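Local atomic coordinates of LIP (Serratia marcescens, PDB entry 4A1R), a protein that serves as a membrane-bound component of the type VI secretion system, a TssJ-family lipoprotein probably anchored to the outer membrane as part of the secretion machine. Residues K32-L37 with S67-L72; A47-L52 with G93-Y98. All blocks are in the same frame, centred on the assembly; numbering follows the deposited sequence.

Contact 1: K32-L37 with S67-L72; sequences KIRVLL and SDQFFL
I33 and F70 form a hydrogen-bonded antiparallel pair at the border of one sheet of the beta-sandwich, where strand 64-72 is outermost; the segment directions differ by 163°. I33 N to F70 O is 2.8 Å and F70 N to I33 O 3.1 Å. V35 and D68 make the next such pair, with R34 and Q69 as the non-hydrogen-bonded pair between them.

The tight part gathers I33, F70 and L72 on the side packed on the other sheet, where F14 meets the F70 ring edge-to-face; D68, at the edge there, is exposed. F70 CG sits between its backbone N and carbonyl carbon (chi1 62°), and the ring lies alongside I33, whose CB stands over one face, 3.8 Å from the centroid. L72 CD2 reaches I33 CG1 at 3.9 Å.

K32, R34, Q69 and F71 line the solvent side. Q69 and F71 are exposed, and one water accepts from both R34 NE and Q69 NE2, while R34 NH1 is bonded to L52 O. K32 CB lies over the F71 ring. Beyond it the lysine bends at chi3, and NZ donates to Q69 OE1 at 2.9 Å, tilted 32° from the amide carbonyl plane.

Contact 2: A47-L52 with G93-Y98; sequences ADFFSL and GVIAEY
D48 OD1 takes two bonds from S51, and the helix start that it caps bears F49 and L52, which meet E97 and I95 of segment 93-98. S51 OG donates to D48 OD1 at 2.7 Å on the syn side, whereas S51 N meets the same oxygen at 3.3 Å, nearly in line with its C-O bond; the two donors come from opposite faces of the carboxylate plane. D48 is thus the N-cap of helix 49-60, and its negative charge would be favourably placed against the positive end of the helix.

Across the contact the side chains meet through carbon atoms. F49 CG is anti to the backbone N (chi1 -175°), and the far end of the ring comes up against E97. The ring's tip atom CZ lies 3.9 Å from both CB and CG of E97, so the aliphatic part of the glutamate does the touching, with CB at the ring edge, in plane. The two side chains cross at about a right angle, and ring and carboxylate planes are 70° apart. The acid end turns to another partner, as E97 OE1 accepts from Q53 NE2. F49 CE1 also approaches I95 CG2, more loosely, at 4.3 Å.

One helical turn later, L52 and I95 point their CB atoms at each other's segment. I95 CD1 is 3.9 Å from L52 CD1 and 4.1 Å from L52 CB. W106 flanks both helix residues, meeting the F49 ring edge-to-face and touching L52. E97 itself centres an inverse gamma turn, closed by a weak Y98 N to A96 O bond of 3.0 Å. The arrangement is that of a capped helix laid on the outer face of a beta-sandwich sheet, consistent with the helical addition to the transthyretin-like fold of TssJ lipoproteins.

From the N terminus the chain first lays down strand 9-16 of the other sheet, then strand 31-38, and passes through helices 42-46 and 49-60 into strand 64-72, where contact 1 closes the loop by setting the two strands side by side. Contact 2 starts inside that loop, at 47-52, and closes only at 93-98, so the two cross rather than nest. They meet on one sheet: strand 31-38 has strand 64-72 on one flank and strand 91-96 on the other, with K32 O to E97 N at 2.8 Å. R34 also spans both, its CD packing 3.5 Å from E97 OE2. The sheet margin, its inner strands and the outer helix are thereby tied together.

Contact 1: K32-L37 with S67-L72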
loop_
_atom_site.group_PDB
_atom_site.type_symbol
_atom_site.label_atom_id
_atom_site.label_comp_id
_atom_site.label_asym_id
_atom_site.label_seq_id
_atom_site.Cartn_x
_atom_site.Cartn_y
_atom_site.Cartn_z
ATOM N N LYS A 32 -4.320 6.978 8.926
ATOM C CA LYS A 32 -3.949 5.570 9.081
ATOM C C LYS A 32 -3.732 4.974 7.701
ATOM O O LYS A 32 -4.632 5.062 6.839
ATOM C CB LYS A 32 -5.021 4.754 9.839
ATOM C CG LYS A 32 -4.640 3.261 9.996
ATOM C CD LYS A 32 -5.708 2.440 10.737
ATOM C CE LYS A 32 -5.464 2.469 12.249
ATOM N NZ LYS A 32 -6.031 1.205 12.818
ATOM N N ILE A 33 -2.562 4.348 7.523
ATOM C CA ILE A 33 -2.219 3.675 6.278
ATOM C C ILE A 33 -2.127 2.201 6.544
ATOM O O ILE A 33 -1.441 1.789 7.490
ATOM C CB ILE A 33 -0.868 4.164 5.717
ATOM C CG1 ILE A 33 -0.818 5.702 5.586
ATOM C CG2 ILE A 33 -0.543 3.458 4.393
ATOM C CD1 ILE A 33 -1.698 6.275 4.485
ATOM N N ARG A 34 -2.825 1.398 5.747
ATOM C CA ARG A 34 -2.628 -0.050 5.831
ATOM C C ARG A 34 -1.957 -0.595 4.581
ATOM O O ARG A 34 -2.183 -0.105 3.485
ATOM C CB ARG A 34 -3.958 -0.739 6.111
ATOM C CG ARG A 34 -4.627 -0.240 7.401
ATOM C CD ARG A 34 -5.967 -0.916 7.592
ATOM N NE ARG A 34 -5.821 -2.363 7.704
ATOM C CZ ARG A 34 -6.822 -3.239 7.655
ATOM N NH1 ARG A 34 -8.076 -2.839 7.463
ATOM N NH2 ARG A 34 -6.564 -4.537 7.781
ATOM N N VAL A 35 -1.120 -1.610 4.746
ATOM C CA VAL A 35 -0.401 -2.175 3.614
ATOM C C VAL A 35 -0.677 -3.648 3.693
ATOM O O VAL A 35 -0.438 -4.263 4.737
ATOM C CB VAL A 35 1.122 -1.868 3.651
ATOM C CG1 VAL A 35 1.854 -2.664 2.565
ATOM C CG2 VAL A 35 1.392 -0.388 3.460
ATOM N N LEU A 36 -1.228 -4.205 2.611
ATOM C CA LEU A 36 -1.633 -5.584 2.617
ATOM C C LEU A 36 -0.872 -6.370 1.542
ATOM O O LEU A 36 -0.779 -5.946 0.393
ATOM C CB LEU A 36 -3.157 -5.702 2.397
ATOM C CG LEU A 36 -4.128 -5.167 3.477
ATOM C CD1 LEU A 36 -4.071 -3.663 3.622
ATOM C CD2 LEU A 36 -5.550 -5.532 3.085
ATOM N N LEU A 37 -0.341 -7.531 1.918
ATOM C CA LEU A 37 0.237 -8.410 0.932
ATOM C C LEU A 37 -0.844 -9.356 0.403
ATOM O O LEU A 37 -1.535 -10.048 1.179
ATOM C CB LEU A 37 1.409 -9.181 1.560
ATOM C CG LEU A 37 2.259 -9.980 0.589
ATOM C CD1 LEU A 37 3.160 -9.034 -0.202
ATOM C CD2 LEU A 37 3.088 -10.980 1.383
ATOM N N SER A 67 -0.620 -8.313 6.508
ATOM C CA SER A 67 -0.956 -6.866 6.604
ATOM C C SER A 67 -0.222 -6.102 7.707
ATOM O O SER A 67 0.147 -6.658 8.744
ATOM C CB SER A 67 -2.460 -6.647 6.711
ATOM O OG SER A 67 -2.914 -7.238 7.887
ATOM N N ASP A 68 0.001 -4.817 7.467
ATOM C CA ASP A 68 0.703 -3.967 8.425
ATOM C C ASP A 68 0.092 -2.580 8.336
ATOM O O ASP A 68 -0.773 -2.332 7.466
ATOM C CB ASP A 68 2.221 -3.981 8.210
ATOM C CG ASP A 68 3.036 -3.618 9.491
ATOM O OD1 ASP A 68 2.479 -3.471 10.621
ATOM O OD2 ASP A 68 4.265 -3.480 9.364
ATOM N N GLN A 69 0.451 -1.707 9.272
ATOM C CA GLN A 69 -0.187 -0.378 9.341
ATOM C C GLN A 69 0.699 0.563 10.116
ATOM O O GLN A 69 1.596 0.141 10.903
ATOM C CB GLN A 69 -1.604 -0.432 9.954
ATOM C CG GLN A 69 -1.681 -0.902 11.405
ATOM C CD GLN A 69 -3.093 -0.893 11.950
ATOM O OE1 GLN A 69 -3.402 -0.104 12.828
ATOM N NE2 GLN A 69 -3.975 -1.722 11.391
ATOM N N PHE A 70 0.453 1.841 9.899
ATOM C CA PHE A 70 1.133 2.917 10.603
ATOM C C PHE A 70 0.288 4.156 10.388
ATOM O O PHE A 70 -0.701 4.103 9.647
ATOM C CB PHE A 70 2.551 3.098 10.052
ATOM C CG PHE A 70 2.598 3.486 8.581
ATOM C CD1 PHE A 70 2.547 2.523 7.578
ATOM C CD2 PHE A 70 2.674 4.820 8.214
ATOM C CE1 PHE A 70 2.604 2.892 6.236
ATOM C CE2 PHE A 70 2.752 5.192 6.887
ATOM C CZ PHE A 70 2.708 4.230 5.896
ATOM N N PHE A 71 0.629 5.231 11.095
ATOM C CA PHE A 71 0.053 6.560 10.874
ATOM C C PHE A 71 1.052 7.496 10.204
ATOM O O PHE A 71 2.262 7.469 10.496
ATOM C CB PHE A 71 -0.365 7.218 12.184
ATOM C CG PHE A 71 -1.661 6.718 12.731
ATOM C CD1 PHE A 71 -1.694 5.586 13.541
ATOM C CD2 PHE A 71 -2.857 7.369 12.440
ATOM C CE1 PHE A 71 -2.895 5.111 14.056
ATOM C CE2 PHE A 71 -4.058 6.898 12.963
ATOM C CZ PHE A 71 -4.080 5.773 13.766
ATOM N N LEU A 72 0.517 8.376 9.359
ATOM C CA LEU A 72 1.322 9.312 8.613
ATOM C C LEU A 72 0.819 10.697 9.057
ATOM O O LEU A 72 -0.389 10.949 9.031
ATOM C CB LEU A 72 1.054 9.028 7.133
ATOM C CG LEU A 72 1.868 9.549 5.971
ATOM C CD1 LEU A 72 3.348 9.250 6.163
ATOM C CD2 LEU A 72 1.299 8.890 4.721
HETATM O O HOH W 1 -3.319 -3.757 8.967
#

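Contact 2: A47-L52 with G93-Y98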
loop_
_atom_site.group_PDB
_atom_site.type_symbol
_atom_site.label_atom_id
_atom_site.label_comp_id
_atom_site.label_asym_id
_atom_site.label_seq_id
_atom_site.Cartn_x
_atom_site.Cartn_y
_atom_site.Cartn_z
ATOM N N ALA A 47 -14.062 -4.867 -2.375
ATOM C CA ALA A 47 -14.614 -4.822 -1.010
ATOM C C ALA A 47 -15.036 -3.396 -0.603
ATOM O O ALA A 47 -14.448 -2.397 -1.084
ATOM C CB ALA A 47 -13.607 -5.386 -0.027
ATOM N N ASP A 48 -16.051 -3.264 0.262
ATOM C CA ASP A 48 -16.341 -1.906 0.746
ATOM C C ASP A 48 -15.416 -1.447 1.859
ATOM O O ASP A 48 -14.760 -2.284 2.490
ATOM C CB ASP A 48 -17.837 -1.593 0.976
ATOM C CG ASP A 48 -18.500 -2.474 1.996
ATOM O OD1 ASP A 48 -17.842 -3.029 2.899
ATOM O OD2 ASP A 48 -19.738 -2.587 1.893
ATOM N N PHE A 49 -15.320 -0.137 2.073
ATOM C CA PHE A 49 -14.432 0.411 3.093
ATOM C C PHE A 49 -14.602 -0.233 4.459
ATOM O O PHE A 49 -13.610 -0.648 5.074
ATOM C CB PHE A 49 -14.594 1.912 3.228
ATOM C CG PHE A 49 -13.609 2.542 4.179
ATOM C CD1 PHE A 49 -12.303 2.859 3.752
ATOM C CD2 PHE A 49 -13.962 2.814 5.503
ATOM C CE1 PHE A 49 -11.392 3.452 4.628
ATOM C CE2 PHE A 49 -13.058 3.412 6.379
ATOM C CZ PHE A 49 -11.767 3.731 5.942
ATOM N N PHE A 50 -15.847 -0.324 4.931
ATOM C CA PHE A 50 -16.067 -0.871 6.281
ATOM C C PHE A 50 -15.536 -2.285 6.471
ATOM O O PHE A 50 -14.852 -2.561 7.469
ATOM C CB PHE A 50 -17.539 -0.851 6.679
ATOM C CG PHE A 50 -17.764 -1.333 8.097
ATOM C CD1 PHE A 50 -17.534 -0.486 9.175
ATOM C CD2 PHE A 50 -18.137 -2.637 8.342
ATOM C CE1 PHE A 50 -17.718 -0.929 10.478
ATOM C CE2 PHE A 50 -18.319 -3.090 9.651
ATOM C CZ PHE A 50 -18.114 -2.232 10.708
ATOM N N SER A 51 -15.850 -3.165 5.518
ATOM C CA SER A 51 -15.406 -4.568 5.530
ATOM C C SER A 51 -13.902 -4.717 5.678
ATOM O O SER A 51 -13.428 -5.462 6.521
ATOM C CB SER A 51 -15.845 -5.270 4.247
ATOM O OG SER A 51 -17.250 -5.368 4.217
ATOM N N LEU A 52 -13.163 -3.999 4.840
ATOM C CA LEU A 52 -11.718 -3.972 4.900
ATOM C C LEU A 52 -11.219 -3.426 6.230
ATOM O O LEU A 52 -10.282 -3.987 6.818
ATOM C CB LEU A 52 -11.172 -3.112 3.744
ATOM C CG LEU A 52 -11.191 -3.684 2.336
ATOM C CD1 LEU A 52 -10.702 -2.646 1.321
ATOM C CD2 LEU A 52 -10.342 -4.957 2.255
ATOM N N GLY A 93 -1.594 -4.070 -1.649
ATOM C CA GLY A 93 -2.754 -3.161 -1.522
ATOM C C GLY A 93 -2.444 -2.084 -0.487
ATOM O O GLY A 93 -1.823 -2.362 0.544
ATOM N N VAL A 94 -2.851 -0.847 -0.740
ATOM C CA VAL A 94 -2.589 0.227 0.223
ATOM C C VAL A 94 -3.940 0.896 0.455
ATOM O O VAL A 94 -4.679 1.162 -0.518
ATOM C CB VAL A 94 -1.536 1.259 -0.259
ATOM C CG1 VAL A 94 -1.180 2.241 0.860
ATOM C CG2 VAL A 94 -0.271 0.575 -0.766
ATOM N N ILE A 95 -4.275 1.110 1.731
ATOM C CA ILE A 95 -5.531 1.751 2.166
ATOM C C ILE A 95 -5.148 2.984 2.996
ATOM O O ILE A 95 -4.249 2.919 3.841
ATOM C CB ILE A 95 -6.388 0.790 3.066
ATOM C CG1 ILE A 95 -6.797 -0.465 2.300
ATOM C CG2 ILE A 95 -7.651 1.495 3.619
ATOM C CD1 ILE A 95 -7.451 -1.548 3.133
ATOM N N ALA A 96 -5.811 4.113 2.767
ATOM C CA ALA A 96 -5.559 5.332 3.568
ATOM C C ALA A 96 -6.923 5.676 4.175
ATOM O O ALA A 96 -7.867 5.903 3.430
ATOM C CB ALA A 96 -5.132 6.478 2.676
ATOM N N GLU A 97 -7.029 5.695 5.497
ATOM C CA GLU A 97 -8.362 5.867 6.142
ATOM C C GLU A 97 -8.681 7.373 6.315
ATOM O O GLU A 97 -8.654 7.926 7.431
ATOM C CB GLU A 97 -8.417 5.106 7.474
ATOM C CG GLU A 97 -8.101 3.603 7.321
ATOM C CD GLU A 97 -8.458 2.733 8.536
ATOM O OE1 GLU A 97 -8.833 3.281 9.583
ATOM O OE2 GLU A 97 -8.355 1.483 8.418
ATOM N N TYR A 98 -8.913 8.052 5.191
ATOM C CA TYR A 98 -9.330 9.456 5.217
ATOM C C TYR A 98 -10.616 9.613 6.050
ATOM O O TYR A 98 -11.516 8.777 5.950
ATOM C CB TYR A 98 -9.650 9.949 3.799
ATOM C CG TYR A 98 -8.421 10.130 2.916
ATOM C CD1 TYR A 98 -7.714 11.336 2.911
ATOM C CD2 TYR A 98 -7.973 9.091 2.108
ATOM C CE1 TYR A 98 -6.610 11.508 2.098
ATOM C CE2 TYR A 98 -6.854 9.249 1.307
ATOM C CZ TYR A 98 -6.168 10.456 1.315
ATOM O OH TYR A 98 -5.046 10.621 0.511
#